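Local structure of uronate isomerase (Caulobacter crescentus, 2Q01) at residues A247-H252 with K468-D473; D331-T336 with F360-T365; L383-W388 with G414-T419. The protein catalyses the reversible isomerisation of D-glucuronate to D-fructuronate and of D-galacturonate to D-tagaturonate, in the pathway of pentose and glucuronate interconversion. All blocks are in the same frame, centred on the assembly; numbering follows the deposited sequence.

Interaction 1. Residues A247-H252 with K468-D473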
loop_
_atom_site.group_PDB
_atom_site.type_symbol
_atom_site.label_atom_id
_atom_site.label_comp_id
_atom_site.label_asym_id
_atom_site.label_seq_id
_atom_site.Cartn_x
_atom_site.Cartn_y
_atom_site.Cartn_z
ATOM N N ALA B 247 8.856 -6.432 -34.987
ATOM C CA ALA B 247 8.266 -6.676 -33.667
ATOM C C ALA B 247 8.910 -7.838 -32.927
ATOM O O ALA B 247 9.261 -8.860 -33.521
ATOM C CB ALA B 247 6.770 -6.899 -33.767
ATOM N N THR B 248 9.078 -7.651 -31.624
ATOM C CA THR B 248 9.578 -8.693 -30.739
ATOM C C THR B 248 8.589 -8.919 -29.604
ATOM O O THR B 248 8.749 -9.844 -28.804
ATOM C CB THR B 248 10.952 -8.315 -30.130
ATOM O OG1 THR B 248 10.834 -7.102 -29.373
ATOM C CG2 THR B 248 12.024 -8.134 -31.205
ATOM N N SER B 249 7.555 -8.080 -29.552
ATOM C CA SER B 249 6.617 -8.110 -28.442
ATOM C C SER B 249 5.147 -8.043 -28.847
ATOM O O SER B 249 4.802 -7.599 -29.942
ATOM C CB SER B 249 6.944 -6.992 -27.447
ATOM O OG SER B 249 6.196 -7.143 -26.256
ATOM N N SER B 250 4.285 -8.512 -27.951
ATOM C CA SER B 250 2.849 -8.328 -28.091
ATOM C C SER B 250 2.348 -7.593 -26.845
ATOM O O SER B 250 3.028 -7.575 -25.814
ATOM C CB SER B 250 2.125 -9.661 -28.312
ATOM O OG SER B 250 1.778 -10.277 -27.092
ATOM N N ASP B 251 1.176 -6.976 -26.938
ATOM C CA ASP B 251 0.651 -6.166 -25.833
ATOM C C ASP B 251 -0.849 -6.390 -25.625
ATOM O O ASP B 251 -1.610 -6.449 -26.586
ATOM C CB ASP B 251 0.954 -4.681 -26.072
ATOM C CG ASP B 251 0.532 -3.800 -24.911
ATOM O OD1 ASP B 251 0.588 -4.268 -23.754
ATOM O OD2 ASP B 251 0.147 -2.634 -25.152
ATOM N N HIS B 252 -1.262 -6.512 -24.363
ATOM C CA HIS B 252 -2.642 -6.856 -24.013
ATOM C C HIS B 252 -3.191 -5.992 -22.884
ATOM O O HIS B 252 -2.856 -6.191 -21.721
ATOM C CB HIS B 252 -2.737 -8.345 -23.662
ATOM C CG HIS B 252 -2.044 -9.226 -24.653
ATOM N ND1 HIS B 252 -2.642 -9.633 -25.825
ATOM C CD2 HIS B 252 -0.781 -9.712 -24.687
ATOM C CE1 HIS B 252 -1.787 -10.357 -26.524
ATOM N NE2 HIS B 252 -0.651 -10.422 -25.856
ATOM N N LYS B 468 17.869 -7.788 -23.575
ATOM C CA LYS B 468 17.671 -9.232 -23.420
ATOM C C LYS B 468 16.198 -9.610 -23.342
ATOM O O LYS B 468 15.755 -10.525 -24.037
ATOM C CB LYS B 468 18.431 -9.786 -22.207
ATOM C CG LYS B 468 19.801 -10.342 -22.562
ATOM C CD LYS B 468 20.477 -11.039 -21.387
ATOM C CE LYS B 468 21.881 -11.493 -21.777
ATOM N NZ LYS B 468 22.658 -12.040 -20.632
ATOM N N ALA B 469 15.450 -8.870 -22.523
ATOM C CA ALA B 469 14.048 -9.167 -22.236
ATOM C C ALA B 469 13.149 -9.022 -23.454
ATOM O O ALA B 469 12.221 -9.812 -23.641
ATOM C CB ALA B 469 13.548 -8.293 -21.108
ATOM N N TYR B 470 13.443 -8.021 -24.279
ATOM C CA TYR B 470 12.678 -7.755 -25.492
ATOM C C TYR B 470 13.344 -8.311 -26.746
ATOM O O TYR B 470 13.001 -7.907 -27.849
ATOM C CB TYR B 470 12.428 -6.255 -25.647
ATOM C CG TYR B 470 11.404 -5.736 -24.680
ATOM C CD1 TYR B 470 11.779 -5.243 -23.434
ATOM C CD2 TYR B 470 10.048 -5.753 -25.003
ATOM C CE1 TYR B 470 10.824 -4.785 -22.535
ATOM C CE2 TYR B 470 9.093 -5.293 -24.116
ATOM C CZ TYR B 470 9.488 -4.809 -22.885
ATOM O OH TYR B 470 8.538 -4.349 -22.012
ATOM N N LYS B 471 14.298 -9.225 -26.559
ATOM C CA LYS B 471 14.983 -9.942 -27.648
ATOM C C LYS B 471 15.508 -9.014 -28.756
ATOM O O LYS B 471 15.369 -9.287 -29.952
ATOM C CB LYS B 471 14.089 -11.066 -28.200
ATOM C CG LYS B 471 13.648 -12.099 -27.152
ATOM C CD LYS B 471 12.634 -13.077 -27.731
ATOM C CE LYS B 471 12.240 -14.143 -26.715
ATOM N NZ LYS B 471 11.387 -15.220 -27.318
ATOM N N LEU B 472 16.116 -7.912 -28.323
ATOM C CA LEU B 472 16.595 -6.852 -29.202
ATOM C C LEU B 472 18.068 -7.012 -29.586
ATOM O O LEU B 472 18.666 -6.104 -30.176
ATOM C CB LEU B 472 16.369 -5.498 -28.522
ATOM C CG LEU B 472 15.222 -4.575 -28.945
ATOM C CD1 LEU B 472 14.069 -5.312 -29.572
ATOM C CD2 LEU B 472 14.745 -3.794 -27.747
ATOM N N ASP B 473 18.635 -8.176 -29.271
ATOM C CA ASP B 473 20.057 -8.451 -29.475
ATOM C C ASP B 473 20.454 -8.691 -30.934
ATOM O O ASP B 473 21.632 -8.580 -31.281
ATOM C CB ASP B 473 20.507 -9.619 -28.591
ATOM C CG ASP B 473 20.631 -9.230 -27.121
ATOM O OD1 ASP B 473 20.360 -10.089 -26.253
ATOM O OD2 ASP B 473 21.001 -8.070 -26.830
#
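At the edge of the Tyr470 ring, near its plane, stands the hydroxyl of Ser249, with OG 4.0 Å from CE2 of Tyr470, while Pro40 also packs on this tyrosine side chain. CG of Tyr470 is anti to its carbonyl carbon (chi1 -73°), beside the backbone N, and the residue's own carbonyl is met by Thr248. The threonine OG1 donates to Tyr470 O at 2.8 Å, in the carbonyl plane and on a lone pair, with a C=O...donor angle of 144°. That hydroxyl sits in the crowded position between the threonine's own N and carbonyl carbon, whereas CG2 reaches over to Lys471 O at 3.8 Å. Leu472 crosses Thr248 at about a right angle, its CD1 3.7 Å from Thr248 OG1. The carbonyl belongs to a helix end: Lys471, with positive phi, is the C-prime residue of a Schellman motif closing helix 451-469, in which Leu472 N returns to Lys467 O and Lys471 N to Lys468 O. The chain of Lys471 leads away to Gly303, to whose O its NZ is hydrogen-bonded. Ser249 OG is hydrogen-bonded to Val305 O of the adjacent parallel strand 305-308. Strand 249-252 of the TIM-barrel-like fold, also paired at Tyr197 with the chain after strand 192-194, is thus joined at its start to the end of a distant helix by one directed hydroxyl-to-carbonyl bond, which satisfies a polar atom at a largely buried junction.

Interaction 2. Residues D331-T336 with F360-T365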
loop_
_atom_site.group_PDB
_atom_site.type_symbol
_atom_site.label_atom_id
_atom_site.label_comp_id
_atom_site.label_asym_id
_atom_site.label_seq_id
_atom_site.Cartn_x
_atom_site.Cartn_y
_atom_site.Cartn_z
ATOM N N ASP B 331 -9.405 7.379 -17.918
ATOM C CA ASP B 331 -9.188 5.954 -17.642
ATOM C C ASP B 331 -8.565 5.792 -16.257
ATOM O O ASP B 331 -7.413 6.166 -16.034
ATOM C CB ASP B 331 -8.310 5.298 -18.718
ATOM C CG ASP B 331 -8.785 5.596 -20.146
ATOM O OD1 ASP B 331 -9.985 5.873 -20.358
ATOM O OD2 ASP B 331 -7.945 5.550 -21.066
ATOM N N ILE B 332 -9.349 5.236 -15.335
ATOM C CA ILE B 332 -9.004 5.169 -13.919
ATOM C C ILE B 332 -8.575 3.739 -13.571
ATOM O O ILE B 332 -9.201 2.791 -14.023
ATOM C CB ILE B 332 -10.225 5.603 -13.029
ATOM C CG1 ILE B 332 -10.917 6.866 -13.574
ATOM C CG2 ILE B 332 -9.826 5.798 -11.570
ATOM C CD1 ILE B 332 -10.060 8.158 -13.599
ATOM N N PRO B 333 -7.476 3.575 -12.805
ATOM C CA PRO B 333 -7.056 2.242 -12.359
ATOM C C PRO B 333 -8.072 1.520 -11.484
ATOM O O PRO B 333 -8.849 2.154 -10.770
ATOM C CB PRO B 333 -5.805 2.530 -11.529
ATOM C CG PRO B 333 -5.305 3.816 -12.030
ATOM C CD PRO B 333 -6.525 4.608 -12.360
ATOM N N MET B 334 -8.044 0.195 -11.559
ATOM C CA MET B 334 -8.897 -0.671 -10.750
ATOM C C MET B 334 -8.032 -1.551 -9.867
ATOM O O MET B 334 -6.864 -1.795 -10.187
ATOM C CB MET B 334 -9.733 -1.586 -11.642
ATOM C CG MET B 334 -10.760 -0.894 -12.496
ATOM S SD MET B 334 -11.798 -2.076 -13.369
ATOM C CE MET B 334 -10.691 -2.658 -14.643
ATOM N N ARG B 335 -8.617 -2.030 -8.772
ATOM C CA ARG B 335 -8.015 -3.048 -7.928
ATOM C C ARG B 335 -7.839 -4.302 -8.791
ATOM O O ARG B 335 -8.791 -4.762 -9.419
ATOM C CB ARG B 335 -8.934 -3.297 -6.730
ATOM C CG ARG B 335 -8.650 -4.538 -5.897
ATOM C CD ARG B 335 -9.518 -4.541 -4.643
ATOM N NE ARG B 335 -10.900 -4.157 -4.934
ATOM C CZ ARG B 335 -11.762 -3.673 -4.041
ATOM N NH1 ARG B 335 -11.404 -3.501 -2.774
ATOM N NH2 ARG B 335 -12.991 -3.357 -4.424
ATOM N N THR B 336 -6.611 -4.818 -8.848
ATOM C CA THR B 336 -6.254 -5.907 -9.763
ATOM C C THR B 336 -5.721 -7.149 -9.032
ATOM O O THR B 336 -5.054 -7.036 -8.005
ATOM C CB THR B 336 -5.245 -5.413 -10.827
ATOM O OG1 THR B 336 -5.685 -4.147 -11.338
ATOM C CG2 THR B 336 -5.122 -6.390 -11.994
ATOM N N PHE B 360 2.602 -6.035 -15.861
ATOM C CA PHE B 360 2.513 -4.642 -15.459
ATOM C C PHE B 360 1.342 -4.522 -14.508
ATOM O O PHE B 360 0.517 -5.428 -14.430
ATOM C CB PHE B 360 2.262 -3.761 -16.678
ATOM C CG PHE B 360 3.474 -3.536 -17.525
ATOM C CD1 PHE B 360 3.914 -4.508 -18.412
ATOM C CD2 PHE B 360 4.172 -2.339 -17.446
ATOM C CE1 PHE B 360 5.035 -4.299 -19.192
ATOM C CE2 PHE B 360 5.287 -2.121 -18.235
ATOM C CZ PHE B 360 5.720 -3.105 -19.108
ATOM N N THR B 361 1.269 -3.408 -13.787
ATOM C CA THR B 361 0.149 -3.155 -12.898
ATOM C C THR B 361 -0.174 -1.662 -12.780
ATOM O O THR B 361 0.676 -0.803 -13.019
ATOM C CB THR B 361 0.371 -3.790 -11.497
ATOM O OG1 THR B 361 -0.894 -4.087 -10.897
ATOM C CG2 THR B 361 1.164 -2.881 -10.580
ATOM N N LEU B 362 -1.425 -1.379 -12.437
ATOM C CA LEU B 362 -1.887 -0.046 -12.085
ATOM C C LEU B 362 -2.194 -0.036 -10.590
ATOM O O LEU B 362 -2.520 0.998 -10.004
ATOM C CB LEU B 362 -3.140 0.288 -12.890
ATOM C CG LEU B 362 -3.124 1.380 -13.964
ATOM C CD1 LEU B 362 -1.734 1.771 -14.381
ATOM C CD2 LEU B 362 -3.982 0.986 -15.171
ATOM N N ASP B 363 -2.062 -1.211 -9.986
ATOM C CA ASP B 363 -2.335 -1.424 -8.581
ATOM C C ASP B 363 -1.024 -1.722 -7.846
ATOM O O ASP B 363 -0.587 -2.880 -7.786
ATOM C CB ASP B 363 -3.323 -2.589 -8.439
ATOM C CG ASP B 363 -3.927 -2.690 -7.054
ATOM O OD1 ASP B 363 -3.720 -1.781 -6.221
ATOM O OD2 ASP B 363 -4.622 -3.695 -6.799
ATOM N N GLU B 364 -0.423 -0.673 -7.277
ATOM C CA GLU B 364 0.869 -0.738 -6.565
ATOM C C GLU B 364 0.909 -1.713 -5.396
ATOM O O GLU B 364 1.989 -2.141 -4.969
ATOM C CB GLU B 364 1.260 0.638 -6.027
ATOM C CG GLU B 364 1.714 1.629 -7.069
ATOM C CD GLU B 364 2.237 2.912 -6.447
ATOM O OE1 GLU B 364 3.452 3.179 -6.572
ATOM O OE2 GLU B 364 1.439 3.643 -5.819
ATOM N N THR B 365 -0.267 -2.057 -4.883
ATOM C CA THR B 365 -0.400 -2.958 -3.740
ATOM C C THR B 365 -0.051 -4.414 -4.074
ATOM O O THR B 365 0.201 -5.219 -3.174
ATOM C CB THR B 365 -1.803 -2.853 -3.132
ATOM O OG1 THR B 365 -2.776 -3.334 -4.065
ATOM C CG2 THR B 365 -2.112 -1.395 -2.807
HETATM O O HOH W 1 -3.541 -3.234 -12.680
HETATM O O HOH W 2 -5.098 -5.540 -5.187
#
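The backbones approach most closely where Pro333 faces Leu362 and Arg335 faces Asp363, with CA atoms 5.7 and 5.9 Å apart. This brings the chain leaving strand 332-333, half of a small antiparallel pair with strand 312-313, against the loop between parallel strand 357-359 and helix 366-375, a beta-to-alpha connection of the TIM-barrel-related fold. The apolar part is a single pair: CB of Pro333 meets CB of Leu362 at 3.7 Å, the two side chains crossing at about a right angle. Asp363 carries the polar part. Its CG is anti to the backbone N (chi1 -166°), so the carboxylate reaches along Thr336, the two side chains running past each other in opposite directions. Thr336 N donates to Asp363 OD2 at 3.1 Å; the bond is nearly straight (N-H...O 173°) but reaches the oxygen from above the carboxylate plane. The other oxygen, OD1, receives Thr365 OG1 at 2.8 Å and forms a salt bridge with Arg369 of a second subunit, so both oxygens are engaged and the carboxylate would probably stay ionised. Within its own loop, Thr361 OG1 accepts from Asp363 N in an ST turn. Two waters complete the junction. One links Asp363 OD2 to Thr336 O; the other gives a proton to Thr336 OG1 and accepts from Leu362 N at 2.8 Å, while that same OG1 donates to Met334 O at 2.9 Å.

Interaction 3. Residues L383-W388 with G414-T419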
loop_
_atom_site.group_PDB
_atom_site.type_symbol
_atom_site.label_atom_id
_atom_site.label_comp_id
_atom_site.label_asym_id
_atom_site.label_seq_id
_atom_site.Cartn_x
_atom_site.Cartn_y
_atom_site.Cartn_z
ATOM N N LEU B 383 8.864 -8.624 -14.492
ATOM C CA LEU B 383 8.118 -7.444 -14.069
ATOM C C LEU B 383 8.429 -6.223 -14.898
ATOM O O LEU B 383 9.586 -5.888 -15.112
ATOM C CB LEU B 383 8.343 -7.141 -12.591
ATOM C CG LEU B 383 7.740 -8.177 -11.648
ATOM C CD1 LEU B 383 7.802 -7.697 -10.233
ATOM C CD2 LEU B 383 6.303 -8.520 -12.041
ATOM N N GLY B 384 7.377 -5.570 -15.372
ATOM C CA GLY B 384 7.520 -4.332 -16.115
ATOM C C GLY B 384 7.663 -3.194 -15.138
ATOM O O GLY B 384 7.320 -3.350 -13.967
ATOM N N PRO B 385 8.175 -2.042 -15.602
ATOM C CA PRO B 385 8.320 -0.891 -14.713
ATOM C C PRO B 385 6.973 -0.332 -14.278
ATOM O O PRO B 385 5.933 -0.710 -14.830
ATOM C CB PRO B 385 9.051 0.134 -15.584
ATOM C CG PRO B 385 8.724 -0.248 -16.977
ATOM C CD PRO B 385 8.659 -1.745 -16.964
ATOM N N SER B 386 7.002 0.549 -13.284
ATOM C CA SER B 386 5.804 1.239 -12.845
ATOM C C SER B 386 5.189 2.005 -14.016
ATOM O O SER B 386 5.893 2.654 -14.791
ATOM C CB SER B 386 6.103 2.151 -11.660
ATOM O OG SER B 386 7.218 2.976 -11.929
ATOM N N TRP B 387 3.871 1.895 -14.144
ATOM C CA TRP B 387 3.185 2.263 -15.368
ATOM C C TRP B 387 2.178 3.401 -15.134
ATOM O O TRP B 387 1.571 3.497 -14.062
ATOM C CB TRP B 387 2.557 0.985 -15.968
ATOM C CG TRP B 387 1.547 1.147 -17.080
ATOM C CD1 TRP B 387 1.631 1.973 -18.165
ATOM C CD2 TRP B 387 0.318 0.421 -17.227
ATOM N NE1 TRP B 387 0.517 1.835 -18.955
ATOM C CE2 TRP B 387 -0.304 0.884 -18.407
ATOM C CE3 TRP B 387 -0.320 -0.575 -16.473
ATOM C CZ2 TRP B 387 -1.537 0.389 -18.851
ATOM C CZ3 TRP B 387 -1.551 -1.062 -16.911
ATOM C CH2 TRP B 387 -2.146 -0.573 -18.086
ATOM N N TRP B 388 2.072 4.282 -16.131
ATOM C CA TRP B 388 1.034 5.318 -16.225
ATOM C C TRP B 388 1.143 6.392 -15.146
ATOM O O TRP B 388 1.978 7.294 -15.236
ATOM C CB TRP B 388 -0.359 4.683 -16.208
ATOM C CG TRP B 388 -1.428 5.422 -16.942
ATOM C CD1 TRP B 388 -1.604 6.777 -17.022
ATOM C CD2 TRP B 388 -2.504 4.835 -17.674
ATOM N NE1 TRP B 388 -2.713 7.066 -17.777
ATOM C CE2 TRP B 388 -3.288 5.891 -18.186
ATOM C CE3 TRP B 388 -2.882 3.514 -17.950
ATOM C CZ2 TRP B 388 -4.426 5.667 -18.964
ATOM C CZ3 TRP B 388 -4.011 3.292 -18.722
ATOM C CH2 TRP B 388 -4.771 4.364 -19.221
ATOM N N GLY B 414 13.737 -3.291 -16.943
ATOM C CA GLY B 414 14.164 -1.912 -17.121
ATOM C C GLY B 414 12.995 -0.953 -17.268
ATOM O O GLY B 414 11.994 -1.067 -16.561
ATOM N N PHE B 415 13.119 -0.014 -18.199
ATOM C CA PHE B 415 12.171 1.087 -18.327
ATOM C C PHE B 415 11.618 1.203 -19.744
ATOM O O PHE B 415 12.348 1.036 -20.721
ATOM C CB PHE B 415 12.847 2.407 -17.897
ATOM C CG PHE B 415 12.001 3.637 -18.108
ATOM C CD1 PHE B 415 10.985 3.963 -17.215
ATOM C CD2 PHE B 415 12.228 4.481 -19.198
ATOM C CE1 PHE B 415 10.199 5.101 -17.417
ATOM C CE2 PHE B 415 11.442 5.618 -19.404
ATOM C CZ PHE B 415 10.435 5.929 -18.512
ATOM N N ASN B 416 10.320 1.479 -19.841
ATOM C CA ASN B 416 9.715 1.946 -21.082
ATOM C C ASN B 416 8.956 3.247 -20.828
ATOM O O ASN B 416 8.386 3.435 -19.757
ATOM C CB ASN B 416 8.834 0.867 -21.736
ATOM C CG ASN B 416 7.627 0.487 -20.897
ATOM O OD1 ASN B 416 7.662 -0.486 -20.147
ATOM N ND2 ASN B 416 6.544 1.238 -21.038
ATOM N N ASP B 417 8.961 4.148 -21.803
ATOM C CA ASP B 417 8.377 5.470 -21.606
ATOM C C ASP B 417 6.858 5.493 -21.753
ATOM O O ASP B 417 6.192 6.301 -21.095
ATOM C CB ASP B 417 9.030 6.504 -22.527
ATOM C CG ASP B 417 9.099 6.047 -23.971
ATOM O OD1 ASP B 417 10.224 5.823 -24.460
ATOM O OD2 ASP B 417 8.040 5.913 -24.620
ATOM N N ASP B 418 6.337 4.623 -22.627
ATOM C CA ASP B 418 4.894 4.442 -22.878
ATOM C C ASP B 418 4.149 5.757 -23.174
ATOM O O ASP B 418 3.105 6.052 -22.582
ATOM C CB ASP B 418 4.237 3.670 -21.720
ATOM C CG ASP B 418 2.852 3.135 -22.069
ATOM O OD1 ASP B 418 2.648 2.670 -23.208
ATOM O OD2 ASP B 418 1.963 3.187 -21.192
ATOM N N THR B 419 4.698 6.547 -24.091
ATOM C CA THR B 419 4.157 7.879 -24.355
ATOM C C THR B 419 3.928 8.145 -25.845
ATOM O O THR B 419 4.553 7.518 -26.706
ATOM C CB THR B 419 5.045 8.993 -23.705
ATOM O OG1 THR B 419 4.433 10.279 -23.880
ATOM C CG2 THR B 419 6.461 8.999 -24.297
HETATM O O HOH W 3 11.232 -3.516 -15.290
HETATM O O HOH W 4 6.938 3.341 -17.704
HETATM O O HOH W 5 5.442 1.049 -17.832
#
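Pro385 forms the tight part of the contact, its ring set against Gly414 O, Phe415 CA and the side-chain amide of Asn416. CB lies 3.3 Å from Gly414 O, and CG is 3.4 Å from Asn416 OD1, the asparagine side chain crossing the proline at about a right angle. Asn416 CG, in the crowded position between N and the carbonyl carbon (chi1 64°), helps bring OD1 there. An alanine in place of Pro385 would remove CG and CD and would probably loosen the packing against Gly414 O and Asn416 OD1. Water mediates the looser part: beside the proline one water bridges Leu383 O and Gly414 O, and farther along Ser386 O and Asn416 O meet through another, 2.5 Å from Asn416 O. The one direct bond is weak: Trp387 NE1 donates to Asp418 OD2 at 3.0 Å with a bent angle of 124°, ring and carboxylate planes 53° apart. Trp388 CE3 lies over one face of the Trp387 indole, offset toward the rim, and His309 meets it edge-to-face. Such loops at the ends of parallel strands, here following strand 381-383 and leading to helix 425-445, are typical of the active-site end of the TIM-barrel-like metallo-dependent hydrolase superfamily.

Overall arrangement
Interaction 1 closes the longest loop of the chain among the three, and interactions 2 and 3 are both nested within it, one after the other. The contacts use strand 249-252, the loop that follows strand 357-359, and the end of strand 381-383 with the loop after it. The centres of interactions 2 and 3 are about 13 Å apart; Leu362 packs on Trp387 and Phe360 on Asn416. The centre of interaction 1 lies about 14 Å from that of interaction 3 and about 23 Å from that of interaction 2, yet Tyr470 touches Phe360. Together they tie C-terminal helix 451-469 and successive strand-end loops into one core, with interaction 2 also reaching neighbouring subunits.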